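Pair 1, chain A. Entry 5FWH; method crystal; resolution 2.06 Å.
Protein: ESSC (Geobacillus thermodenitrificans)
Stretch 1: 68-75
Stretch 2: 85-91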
# COMPACT_ATOMS: atom_id res chain seq x y z
N GLU A 68 -12.18 8.75 -13.00
CA GLU A 68 -10.86 8.61 -13.55
C GLU A 68 -9.94 8.76 -12.40
O GLU A 68 -10.22 9.56 -11.53
CB GLU A 68 -10.58 9.71 -14.55
CG GLU A 68 -11.57 9.72 -15.68
CD GLU A 68 -11.16 10.66 -16.80
OE1 GLU A 68 -10.05 11.29 -16.71
OE2 GLU A 68 -11.95 10.76 -17.78
N LEU A 69 -8.85 7.99 -12.37
CA LEU A 69 -7.92 8.08 -11.33
C LEU A 69 -6.65 8.70 -11.87
O LEU A 69 -6.07 8.24 -12.87
CB LEU A 69 -7.61 6.69 -10.72
CG LEU A 69 -8.77 5.98 -10.04
CD1 LEU A 69 -8.44 4.54 -9.85
CD2 LEU A 69 -9.10 6.68 -8.70
N LYS A 70 -6.19 9.72 -11.17
CA LYS A 70 -4.90 10.31 -11.41
C LYS A 70 -3.94 9.66 -10.46
O LYS A 70 -4.34 8.95 -9.53
CB LYS A 70 -4.94 11.83 -11.18
CG LYS A 70 -5.97 12.53 -12.04
CD LYS A 70 -5.77 14.04 -12.16
CE LYS A 70 -5.36 14.73 -10.84
NZ LYS A 70 -6.35 14.57 -9.73
N PRO A 71 -2.65 9.85 -10.72
CA PRO A 71 -1.67 9.35 -9.78
C PRO A 71 -1.95 9.77 -8.33
O PRO A 71 -2.35 10.93 -8.08
CB PRO A 71 -0.38 9.97 -10.31
CG PRO A 71 -0.61 10.00 -11.80
CD PRO A 71 -2.00 10.47 -11.90
N ARG A 72 -1.77 8.81 -7.42
CA ARG A 72 -1.95 8.98 -5.99
C ARG A 72 -3.36 9.40 -5.58
O ARG A 72 -3.55 10.10 -4.59
CB ARG A 72 -0.90 9.94 -5.46
CG ARG A 72 0.53 9.47 -5.62
CD ARG A 72 1.40 9.90 -4.43
NE ARG A 72 1.19 11.31 -4.09
CZ ARG A 72 1.61 12.36 -4.81
NH1 ARG A 72 2.27 12.19 -5.95
NH2 ARG A 72 1.35 13.62 -4.41
N CYS A 73 -4.34 9.00 -6.36
CA CYS A 73 -5.75 9.26 -6.08
C CYS A 73 -6.49 7.91 -5.96
O CYS A 73 -5.98 6.88 -6.36
CB CYS A 73 -6.37 10.12 -7.19
SG CYS A 73 -5.61 11.78 -7.25
N SER A 74 -7.66 7.94 -5.40
CA SER A 74 -8.41 6.71 -5.12
C SER A 74 -9.83 6.98 -5.42
O SER A 74 -10.19 8.16 -5.59
CB SER A 74 -8.31 6.28 -3.66
OG SER A 74 -8.98 7.24 -2.83
N ILE A 75 -10.59 5.89 -5.51
CA ILE A 75 -12.03 5.97 -5.64
C ILE A 75 -12.74 4.89 -4.82
O ILE A 75 -12.30 3.73 -4.73
CB ILE A 75 -12.44 5.85 -7.12
CG1 ILE A 75 -13.86 6.36 -7.33
CG2 ILE A 75 -12.25 4.41 -7.64
CD1 ILE A 75 -14.25 6.44 -8.78
N THR A 85 -12.46 0.21 -2.09
CA THR A 85 -11.66 1.36 -2.59
C THR A 85 -10.54 0.89 -3.55
O THR A 85 -9.86 -0.21 -3.36
CB THR A 85 -11.12 2.17 -1.37
OG1 THR A 85 -12.25 2.70 -0.64
CG2 THR A 85 -10.20 3.30 -1.79
N ILE A 86 -10.40 1.63 -4.64
CA ILE A 86 -9.25 1.43 -5.56
C ILE A 86 -8.42 2.69 -5.57
O ILE A 86 -8.98 3.82 -5.61
CB ILE A 86 -9.65 1.22 -7.03
CG1 ILE A 86 -10.80 0.24 -7.17
CG2 ILE A 86 -8.42 0.79 -7.84
CD1 ILE A 86 -10.68 -1.02 -6.35
N ALA A 87 -7.11 2.50 -5.50
CA ALA A 87 -6.24 3.62 -5.45
C ALA A 87 -5.14 3.31 -6.45
O ALA A 87 -4.84 2.13 -6.73
CB ALA A 87 -5.69 3.74 -4.07
N TRP A 88 -4.56 4.36 -7.01
CA TRP A 88 -3.53 4.22 -7.98
C TRP A 88 -2.35 5.02 -7.54
O TRP A 88 -2.50 6.16 -7.12
CB TRP A 88 -4.06 4.63 -9.33
CG TRP A 88 -3.13 4.41 -10.47
CD1 TRP A 88 -2.40 3.31 -10.70
CD2 TRP A 88 -2.83 5.33 -11.53
NE1 TRP A 88 -1.65 3.47 -11.84
CE2 TRP A 88 -1.92 4.69 -12.39
CE3 TRP A 88 -3.23 6.63 -11.83
CZ2 TRP A 88 -1.40 5.31 -13.54
CZ3 TRP A 88 -2.77 7.23 -12.99
CH2 TRP A 88 -1.84 6.58 -13.83
N SER A 89 -1.18 4.41 -7.66
CA SER A 89 0.12 5.01 -7.35
C SER A 89 0.63 6.00 -8.39
O SER A 89 1.54 6.78 -8.11
CB SER A 89 1.22 3.88 -7.34
OG SER A 89 1.54 3.46 -8.71
N GLY A 90 0.16 5.88 -9.61
CA GLY A 90 0.74 6.63 -10.69
C GLY A 90 1.87 5.82 -11.28
O GLY A 90 2.22 4.73 -10.79
N GLU A 91 2.43 6.34 -12.36
CA GLU A 91 3.30 5.54 -13.19
C GLU A 91 4.70 5.30 -12.57
O GLU A 91 5.40 4.42 -13.05
CB GLU A 91 3.34 6.09 -14.64
CG GLU A 91 2.04 5.77 -15.40
CD GLU A 91 1.73 6.71 -16.59
OE1 GLU A 91 2.69 7.16 -17.25
OE2 GLU A 91 0.51 6.98 -16.84

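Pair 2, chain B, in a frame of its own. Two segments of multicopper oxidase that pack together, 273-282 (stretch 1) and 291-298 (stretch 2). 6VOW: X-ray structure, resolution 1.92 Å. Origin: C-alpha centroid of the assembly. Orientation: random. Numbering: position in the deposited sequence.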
# COMPACT_ATOMS: atom_id res chain seq x y z
N ARG B 273 -20.75 -10.46 2.31
CA ARG B 273 -21.76 -11.28 2.96
C ARG B 273 -21.31 -12.68 2.84
O ARG B 273 -21.20 -13.23 1.73
CB ARG B 273 -23.11 -11.16 2.34
CG ARG B 273 -24.18 -12.14 3.00
CD ARG B 273 -24.50 -11.69 4.38
NE ARG B 273 -25.14 -10.39 4.31
CZ ARG B 273 -25.72 -9.76 5.34
NH1 ARG B 273 -25.79 -10.28 6.60
NH2 ARG B 273 -26.24 -8.57 5.09
N VAL B 274 -21.05 -13.27 3.99
CA VAL B 274 -20.59 -14.62 4.06
C VAL B 274 -21.83 -15.49 3.83
O VAL B 274 -22.85 -15.35 4.51
CB VAL B 274 -19.96 -14.92 5.41
CG1 VAL B 274 -19.51 -16.36 5.49
CG2 VAL B 274 -18.78 -14.02 5.68
N PRO B 275 -21.73 -16.43 2.87
CA PRO B 275 -22.87 -17.22 2.56
C PRO B 275 -23.11 -18.20 3.67
O PRO B 275 -22.40 -18.24 4.64
CB PRO B 275 -22.47 -17.92 1.25
CG PRO B 275 -21.00 -17.80 1.14
CD PRO B 275 -20.51 -16.99 2.28
N GLU B 276 -24.20 -18.92 3.53
CA GLU B 276 -24.60 -19.94 4.47
C GLU B 276 -23.47 -20.91 4.71
O GLU B 276 -22.62 -21.06 3.86
CB GLU B 276 -25.85 -20.66 3.96
CG GLU B 276 -25.84 -21.19 2.52
CD GLU B 276 -27.09 -22.03 2.23
OE1 GLU B 276 -27.90 -21.64 1.33
OE2 GLU B 276 -27.26 -23.06 2.92
N ALA B 277 -23.47 -21.51 5.90
CA ALA B 277 -22.40 -22.39 6.39
C ALA B 277 -21.97 -23.53 5.47
O ALA B 277 -22.76 -24.00 4.63
CB ALA B 277 -22.82 -23.00 7.72
N GLY B 278 -20.73 -23.98 5.65
CA GLY B 278 -20.11 -24.93 4.74
C GLY B 278 -19.84 -24.44 3.32
O GLY B 278 -19.13 -25.13 2.61
N ARG B 279 -20.36 -23.30 2.87
CA ARG B 279 -19.97 -22.72 1.55
C ARG B 279 -18.55 -22.22 1.62
O ARG B 279 -18.00 -21.91 2.69
CB ARG B 279 -20.87 -21.55 1.11
CG ARG B 279 -22.33 -21.90 0.88
CD ARG B 279 -22.59 -22.75 -0.33
NE ARG B 279 -24.04 -22.79 -0.62
CZ ARG B 279 -24.72 -22.04 -1.51
NH1 ARG B 279 -24.14 -21.10 -2.29
NH2 ARG B 279 -26.03 -22.22 -1.63
N GLU B 280 -17.94 -22.17 0.44
CA GLU B 280 -16.52 -21.92 0.33
C GLU B 280 -16.48 -21.09 -0.91
O GLU B 280 -17.07 -21.44 -1.94
CB GLU B 280 -15.81 -23.24 0.18
CG GLU B 280 -14.36 -23.16 -0.12
CD GLU B 280 -13.81 -24.33 -0.97
OE1 GLU B 280 -13.24 -24.10 -2.10
OE2 GLU B 280 -13.94 -25.49 -0.48
N LEU B 281 -15.89 -19.91 -0.78
CA LEU B 281 -15.81 -18.99 -1.88
C LEU B 281 -14.36 -18.76 -2.18
O LEU B 281 -13.53 -18.72 -1.25
CB LEU B 281 -16.41 -17.65 -1.49
CG LEU B 281 -17.90 -17.48 -1.19
CD1 LEU B 281 -18.67 -18.77 -1.09
CD2 LEU B 281 -18.03 -16.63 0.08
N PRO B 282 -14.04 -18.56 -3.46
CA PRO B 282 -12.63 -18.37 -3.75
C PRO B 282 -12.33 -16.91 -4.01
O PRO B 282 -13.02 -16.27 -4.79
CB PRO B 282 -12.43 -19.24 -4.99
CG PRO B 282 -13.82 -19.41 -5.58
CD PRO B 282 -14.80 -18.73 -4.72
N ALA B 291 -7.00 -17.24 -2.07
CA ALA B 291 -7.51 -17.71 -0.81
C ALA B 291 -8.90 -18.20 -1.06
O ALA B 291 -9.58 -17.78 -1.97
CB ALA B 291 -7.56 -16.57 0.23
N THR B 292 -9.30 -19.05 -0.15
CA THR B 292 -10.59 -19.58 -0.01
C THR B 292 -11.22 -19.12 1.34
O THR B 292 -10.64 -19.32 2.38
CB THR B 292 -10.45 -21.11 -0.06
OG1 THR B 292 -9.88 -21.48 -1.32
CG2 THR B 292 -11.71 -21.70 -0.02
N LEU B 293 -12.44 -18.62 1.26
CA LEU B 293 -13.22 -18.15 2.39
C LEU B 293 -14.28 -19.17 2.62
O LEU B 293 -15.18 -19.30 1.80
CB LEU B 293 -13.90 -16.83 2.04
CG LEU B 293 -12.98 -15.72 1.61
CD1 LEU B 293 -13.87 -14.53 1.43
CD2 LEU B 293 -11.88 -15.43 2.60
N LYS B 294 -14.12 -19.92 3.70
CA LYS B 294 -15.04 -20.97 4.09
C LYS B 294 -15.96 -20.35 5.07
O LYS B 294 -15.53 -19.88 6.11
CB LYS B 294 -14.32 -22.16 4.76
CG LYS B 294 -15.23 -23.33 5.12
CD LYS B 294 -14.46 -24.66 5.32
CE LYS B 294 -14.03 -24.91 6.79
NZ LYS B 294 -12.71 -25.61 6.92
N SER B 295 -17.24 -20.35 4.71
CA SER B 295 -18.29 -19.92 5.60
C SER B 295 -18.45 -20.94 6.69
O SER B 295 -18.82 -22.07 6.43
CB SER B 295 -19.60 -19.89 4.83
OG SER B 295 -20.63 -19.45 5.68
N VAL B 296 -18.21 -20.53 7.93
CA VAL B 296 -18.34 -21.41 9.10
C VAL B 296 -19.67 -21.10 9.84
O VAL B 296 -20.18 -19.98 9.74
CB VAL B 296 -17.11 -21.23 9.99
CG1 VAL B 296 -17.01 -22.29 11.09
CG2 VAL B 296 -15.87 -21.30 9.11
N ALA B 297 -20.22 -22.07 10.56
CA ALA B 297 -21.52 -21.88 11.26
C ALA B 297 -21.37 -20.90 12.41
O ALA B 297 -20.55 -21.10 13.30
CB ALA B 297 -22.11 -23.19 11.76
N SER B 298 -22.15 -19.83 12.36
CA SER B 298 -22.33 -18.91 13.48
C SER B 298 -23.77 -19.04 14.01
O SER B 298 -24.72 -19.35 13.26
CB SER B 298 -22.09 -17.47 13.02
OG SER B 298 -22.14 -16.53 14.08

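What backbone arrangement do the two pairs share? In each, a type II beta turn, from Lys A70 to Cys A73 in pair 1 and from Glu B276 to Arg B279 in pair 2, leads into a strand that runs antiparallel to the second stretch. The strand axes approach to 4.5 Å in both, at 160° and 157°, and fourteen central residues superpose with an RMSD of 0.9 Å. The third turn residue has positive phi in both: Arg A72 matches Gly B278, so one backbone shape is occupied by an arginine whose CA-to-CB bond points away from the partner and by a glycine with no side chain.

How are the strands tied together? Ile A75 and Ile A86 form a hydrogen-bonded pair, with Ile A75 N to Ile A86 O at 2.6 Å and Ile A86 N to Ile A75 O at 2.8 Å. Leu B281 and Leu B293 fall on the same positions and repeat the ring, both bonds at 2.7 Å between the N of one leucine and the O of the other. Toward the turn, Trp A88 N donates to Cys A73 O at 3.0 Å, just as Ser B295 N donates to Arg B279 O at 2.7 Å. A weak bond joins the turn in each case, from Arg A72 N to Trp A88 O and from Gly B278 N to Ser B295 O, both 2.8 Å.

What fills the space next to the turn? At the matched positions Trp A88 and Ser B295, the answers differ in kind. The indole of Trp A88 reaches the start of the turn: Lys A70 C lies at the ring edge, 3.4 Å from Trp A88 CE3, and Pro A71 CD packs 3.5 Å from Trp A88 CZ3. Ser B295 is far smaller, yet it points toward the partner and gives its hydroxyl proton to the backbone, in a very short bond of 2.4 Å from Ser B295 OG to Pro B275 O.

How do the other contacting positions compare? Leu A69 matches Pro B275; the first points toward the partner, the second sideways. On the shared sheet face, Ile A75 CG2 approaches Ile A86 CB to 4.2 Å, and Leu B281 CB approaches Leu B293 CB to 4.4 Å, so branched aliphatic chains serve both pairs. Within the turn, Pro A71 CB sits 3.5 Å from Gly A90 CA, where a CB on the glycine would clash; the matched Ala B277 CB and Ala B297 CB fit at 4.1 Å.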